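Local coordinates for guanine deaminase (Escherichia coli, PDB 6OHB) that catalyses the zinc-dependent hydrolytic deamination of guanine to xanthine and ammonia in purine breakdown, at the interface of chains A and B. Numbering follows the deposited sequence. Chains: chain A/B, Guanine deaminase.

Contact 1: the interface of chains A and B. Residues chain A 402, 405-406, 411, 415; chain B 89, 91, 93.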
loop_
_atom_site.group_PDB
_atom_site.type_symbol
_atom_site.label_atom_id
_atom_site.label_comp_id
_atom_site.label_asym_id
_atom_site.label_seq_id
_atom_site.Cartn_x
_atom_site.Cartn_y
_atom_site.Cartn_z
ATOM N N ARG A 402 0.472 17.074 -4.608
ATOM C CA ARG A 402 1.672 16.462 -5.174
ATOM C C ARG A 402 1.659 16.490 -6.699
ATOM O O ARG A 402 2.727 16.493 -7.327
ATOM C CB ARG A 402 1.827 15.025 -4.673
ATOM C CG ARG A 402 1.960 14.906 -3.163
ATOM C CD ARG A 402 2.629 13.603 -2.754
ATOM N NE ARG A 402 3.174 13.676 -1.399
ATOM C CZ ARG A 402 4.007 12.780 -0.878
ATOM N NH1 ARG A 402 4.399 11.741 -1.601
ATOM N NH2 ARG A 402 4.456 12.928 0.363
ATOM N N ASN A 405 2.663 19.972 -7.689
ATOM C CA ASN A 405 4.075 20.195 -7.410
ATOM C C ASN A 405 5.001 19.399 -8.317
ATOM O O ASN A 405 6.223 19.569 -8.238
ATOM C CB ASN A 405 4.363 19.841 -5.947
ATOM C CG ASN A 405 5.357 20.774 -5.314
ATOM O OD1 ASN A 405 5.040 21.927 -5.016
ATOM N ND2 ASN A 405 6.577 20.286 -5.113
ATOM N N SER A 406 4.449 18.609 -9.224
ATOM C CA SER A 406 5.229 17.831 -10.169
ATOM C C SER A 406 5.336 18.588 -11.483
ATOM O O SER A 406 4.348 19.129 -11.984
ATOM C CB SER A 406 4.593 16.461 -10.399
ATOM O OG SER A 406 4.648 15.670 -9.225
ATOM N N ASP A 411 6.902 12.392 -13.141
ATOM C CA ASP A 411 6.496 12.756 -11.790
ATOM C C ASP A 411 4.992 12.591 -11.603
ATOM O O ASP A 411 4.540 12.101 -10.562
ATOM C CB ASP A 411 6.930 14.190 -11.485
ATOM C CG ASP A 411 8.361 14.276 -10.978
ATOM O OD1 ASP A 411 9.010 13.220 -10.833
ATOM O OD2 ASP A 411 8.833 15.403 -10.715
ATOM N N VAL A 415 3.124 10.083 -9.046
ATOM C CA VAL A 415 2.120 10.508 -8.072
ATOM C C VAL A 415 0.901 9.603 -8.161
ATOM O O VAL A 415 0.391 9.100 -7.149
ATOM C CB VAL A 415 1.735 11.980 -8.310
ATOM C CG1 VAL A 415 0.448 12.336 -7.563
ATOM C CG2 VAL A 415 2.868 12.906 -7.924
ATOM N N GLU B 89 4.112 17.696 0.175
ATOM C CA GLU B 89 4.027 17.806 -1.279
ATOM C C GLU B 89 5.167 17.116 -2.016
ATOM O O GLU B 89 5.276 17.273 -3.237
ATOM C CB GLU B 89 3.977 19.279 -1.696
ATOM C CG GLU B 89 5.245 20.071 -1.425
ATOM C CD GLU B 89 5.229 20.759 -0.069
ATOM O OE1 GLU B 89 4.860 20.107 0.929
ATOM O OE2 GLU B 89 5.570 21.960 -0.003
ATOM N N VAL B 91 7.576 14.690 -4.028
ATOM C CA VAL B 91 7.572 13.548 -4.939
ATOM C C VAL B 91 9.010 13.248 -5.339
ATOM O O VAL B 91 9.733 14.135 -5.802
ATOM C CB VAL B 91 6.651 13.769 -6.157
ATOM C CG1 VAL B 91 5.277 14.189 -5.700
ATOM C CG2 VAL B 91 7.205 14.823 -7.107
ATOM N N ALA B 93 10.646 10.557 -7.751
ATOM C CA ALA B 93 10.317 9.503 -8.701
ATOM C C ALA B 93 11.525 8.715 -9.184
ATOM O O ALA B 93 11.359 7.588 -9.669
ATOM C CB ALA B 93 9.595 10.095 -9.916
#

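Contact 2: the interface of chains A and B. Residues chain A 344, 410-411, 414; chain B 91-94.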
loop_
_atom_site.group_PDB
_atom_site.type_symbol
_atom_site.label_atom_id
_atom_site.label_comp_id
_atom_site.label_asym_id
_atom_site.label_seq_id
_atom_site.Cartn_x
_atom_site.Cartn_y
_atom_site.Cartn_z
ATOM N N TYR A 344 7.074 -1.446 -7.200
ATOM C CA TYR A 344 8.134 -0.470 -6.989
ATOM C C TYR A 344 8.880 -0.735 -5.683
ATOM O O TYR A 344 10.114 -0.653 -5.639
ATOM C CB TYR A 344 7.545 0.942 -7.011
ATOM C CG TYR A 344 8.575 2.034 -6.857
ATOM C CD1 TYR A 344 8.974 2.475 -5.594
ATOM C CD2 TYR A 344 9.159 2.624 -7.972
ATOM C CE1 TYR A 344 9.928 3.474 -5.449
ATOM C CE2 TYR A 344 10.110 3.623 -7.838
ATOM C CZ TYR A 344 10.491 4.044 -6.577
ATOM O OH TYR A 344 11.436 5.037 -6.447
ATOM N N VAL A 410 6.762 12.053 -15.867
ATOM C CA VAL A 410 7.096 10.889 -15.050
ATOM C C VAL A 410 6.735 11.148 -13.595
ATOM O O VAL A 410 6.295 10.241 -12.879
ATOM C CB VAL A 410 8.584 10.507 -15.205
ATOM C CG1 VAL A 410 8.972 10.446 -16.658
ATOM C CG2 VAL A 410 9.501 11.464 -14.449
ATOM N N ASP A 411 6.902 12.392 -13.141
ATOM C CA ASP A 411 6.496 12.756 -11.790
ATOM C C ASP A 411 4.992 12.591 -11.603
ATOM O O ASP A 411 4.540 12.101 -10.562
ATOM C CB ASP A 411 6.930 14.190 -11.485
ATOM C CG ASP A 411 8.361 14.276 -10.978
ATOM O OD1 ASP A 411 9.010 13.220 -10.833
ATOM O OD2 ASP A 411 8.833 15.403 -10.715
ATOM N N PHE A 414 4.173 8.982 -11.409
ATOM C CA PHE A 414 4.613 8.469 -10.118
ATOM C C PHE A 414 3.634 8.848 -9.013
ATOM O O PHE A 414 3.350 8.037 -8.123
ATOM C CB PHE A 414 6.020 8.988 -9.814
ATOM C CG PHE A 414 6.672 8.323 -8.640
ATOM C CD1 PHE A 414 7.210 7.052 -8.762
ATOM C CD2 PHE A 414 6.752 8.969 -7.413
ATOM C CE1 PHE A 414 7.814 6.428 -7.682
ATOM C CE2 PHE A 414 7.354 8.354 -6.325
ATOM C CZ PHE A 414 7.887 7.081 -6.459
ATOM N N VAL B 91 7.576 14.690 -4.028
ATOM C CA VAL B 91 7.572 13.548 -4.939
ATOM C C VAL B 91 9.010 13.248 -5.339
ATOM O O VAL B 91 9.733 14.135 -5.802
ATOM C CB VAL B 91 6.651 13.769 -6.157
ATOM C CG1 VAL B 91 5.277 14.189 -5.700
ATOM C CG2 VAL B 91 7.205 14.823 -7.107
ATOM N N GLY B 92 9.438 12.014 -5.097
ATOM C CA GLY B 92 10.740 11.550 -5.538
ATOM C C GLY B 92 10.571 10.347 -6.437
ATOM O O GLY B 92 10.355 9.233 -5.952
ATOM N N ALA B 93 10.646 10.557 -7.751
ATOM C CA ALA B 93 10.317 9.503 -8.701
ATOM C C ALA B 93 11.525 8.715 -9.184
ATOM O O ALA B 93 11.359 7.588 -9.669
ATOM C CB ALA B 93 9.595 10.095 -9.916
ATOM N N TYR B 94 12.730 9.265 -9.053
ATOM C CA TYR B 94 13.911 8.711 -9.698
ATOM C C TYR B 94 14.627 7.670 -8.844
ATOM O O TYR B 94 15.832 7.453 -9.027
ATOM C CB TYR B 94 14.854 9.849 -10.096
ATOM C CG TYR B 94 14.175 10.840 -11.018
ATOM C CD1 TYR B 94 13.889 10.503 -12.338
ATOM C CD2 TYR B 94 13.787 12.097 -10.564
ATOM C CE1 TYR B 94 13.254 11.394 -13.186
ATOM C CE2 TYR B 94 13.150 12.997 -11.409
ATOM C CZ TYR B 94 12.887 12.639 -12.718
ATOM O OH TYR B 94 12.255 13.526 -13.561
#

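Contact 1: the interface of chains A and B
B:Val91 plugs into chain A between helix 397-404 and helix 409-419, in a two-fold interface that probably helps pair the subunits. It comes from a loop of chain B and buries 84 Å² in this patch, more than any other residue given here. The two methyl branches point to different neighbours. CG1 lies anti to the carbonyl carbon (chi1 -52°). This directs it to the helix walls, where it meets CG2 of A:Val415 at 3.5 Å. The same methyl touches CB of A:Arg402 at 3.7 Å. The arginine chain runs extended from CG to NE and passes alongside the valine in the opposite direction. CG2 of B:Val91 turns instead to the loop after helix 397-404 and meets the hydroxyl OG of A:Ser406 at 3.4 Å. It also brushes the carboxylate oxygen OD2 of A:Asp411.

B:Glu89 buries 29 Å² and A:Asn405 buries 19 Å². The amide nitrogen ND2 of A:Asn405 is 3.8 Å from the backbone O of B:Glu89, too long for a bond. The amide instead packs on the aliphatic part of the glutamate, with its CG 4.0 Å from CG of B:Glu89. Amide and carboxylate planes stand nearly perpendicular, at 88°. An alanine in place of A:Asn405 would probably open a gap beside CG of B:Glu89 and let the glutamate chain turn more easily.

A:Asp411 closes the far end of the patch, its OD1 3.3 Å from the methyl CB of B:Ala93. The serine that meets the valine is held within its own chain. OG of A:Ser406 donates a hydrogen bond of 2.8 Å to the backbone O of A:Arg402, lying 17° from the carbonyl plane.

Contact 2: the interface of chains A and B
This patch belongs to a two-fold symmetric interface between two copies of guanine deaminase. A loop of chain B lies against helix 409-419 of chain A, and the apolar and ring contacts between them probably help hold the pair together in the deposited assembly. B:Ala93 is central and buries 60 Å². Its CA sits over the middle of the A:Phe414 ring, 3.7 Å from the centroid, in a CH-pi contact. The alanine methyl CB reaches the root of the same side chain, 3.6 Å from CG of A:Phe414. The small residue thus lies on the ring with both its CA and its methyl.

CG of A:Phe414 is anti to the backbone N (chi1 -169°), which sends the ring toward the loop, and chi2 of 77° turns one face to B:Ala93. The backbone O of B:Gly92 lies above the same face, near the outer rim, 3.3 Å from CZ of A:Phe414. A second aromatic ring of chain A probably steadies the phenylalanine. CE1 of A:Phe414 stands 3.6 Å above the plane of the A:Tyr344 ring, offset toward its rim. A:Tyr344, from helix 336-349, probably acts mainly as second-shell support and hides little surface itself.

At the start of helix 409-419, A:Val410 meets B:Tyr94. Its methyl CG2 is 3.6 Å from the phenol OH and 4.0 Å from the ring carbon CE1. The two side chains cross at about a right angle, with the methyl near the hydroxyl end of the tyrosine. A:Asp411 lies between this pair and B:Val91, and its side chain also crosses that of B:Tyr94 roughly at right angles. Its carboxylate plane is inclined by 54° to the B:Tyr94 ring. Together these contacts hold loop residues 91-94 of one subunit against the other and probably help to stabilise a dimer.

The C-alpha centres of contact 1 and contact 2 are about 7 Å apart, so the two are neighbouring parts of one surface. They share A:Asp411, B:Val91 and B:Ala93. Helix 409-419 of chain A serves both. Contact 1 adds helix 397-404 and the loop after it, while contact 2 adds helix 336-349. The chain B segment of residues 89-94 thus runs across several elements of its partner. A shift of this segment would probably disturb both contacts. The two-fold symmetry repeats the pair with the chains exchanged, which extends the surface holding the two subunits.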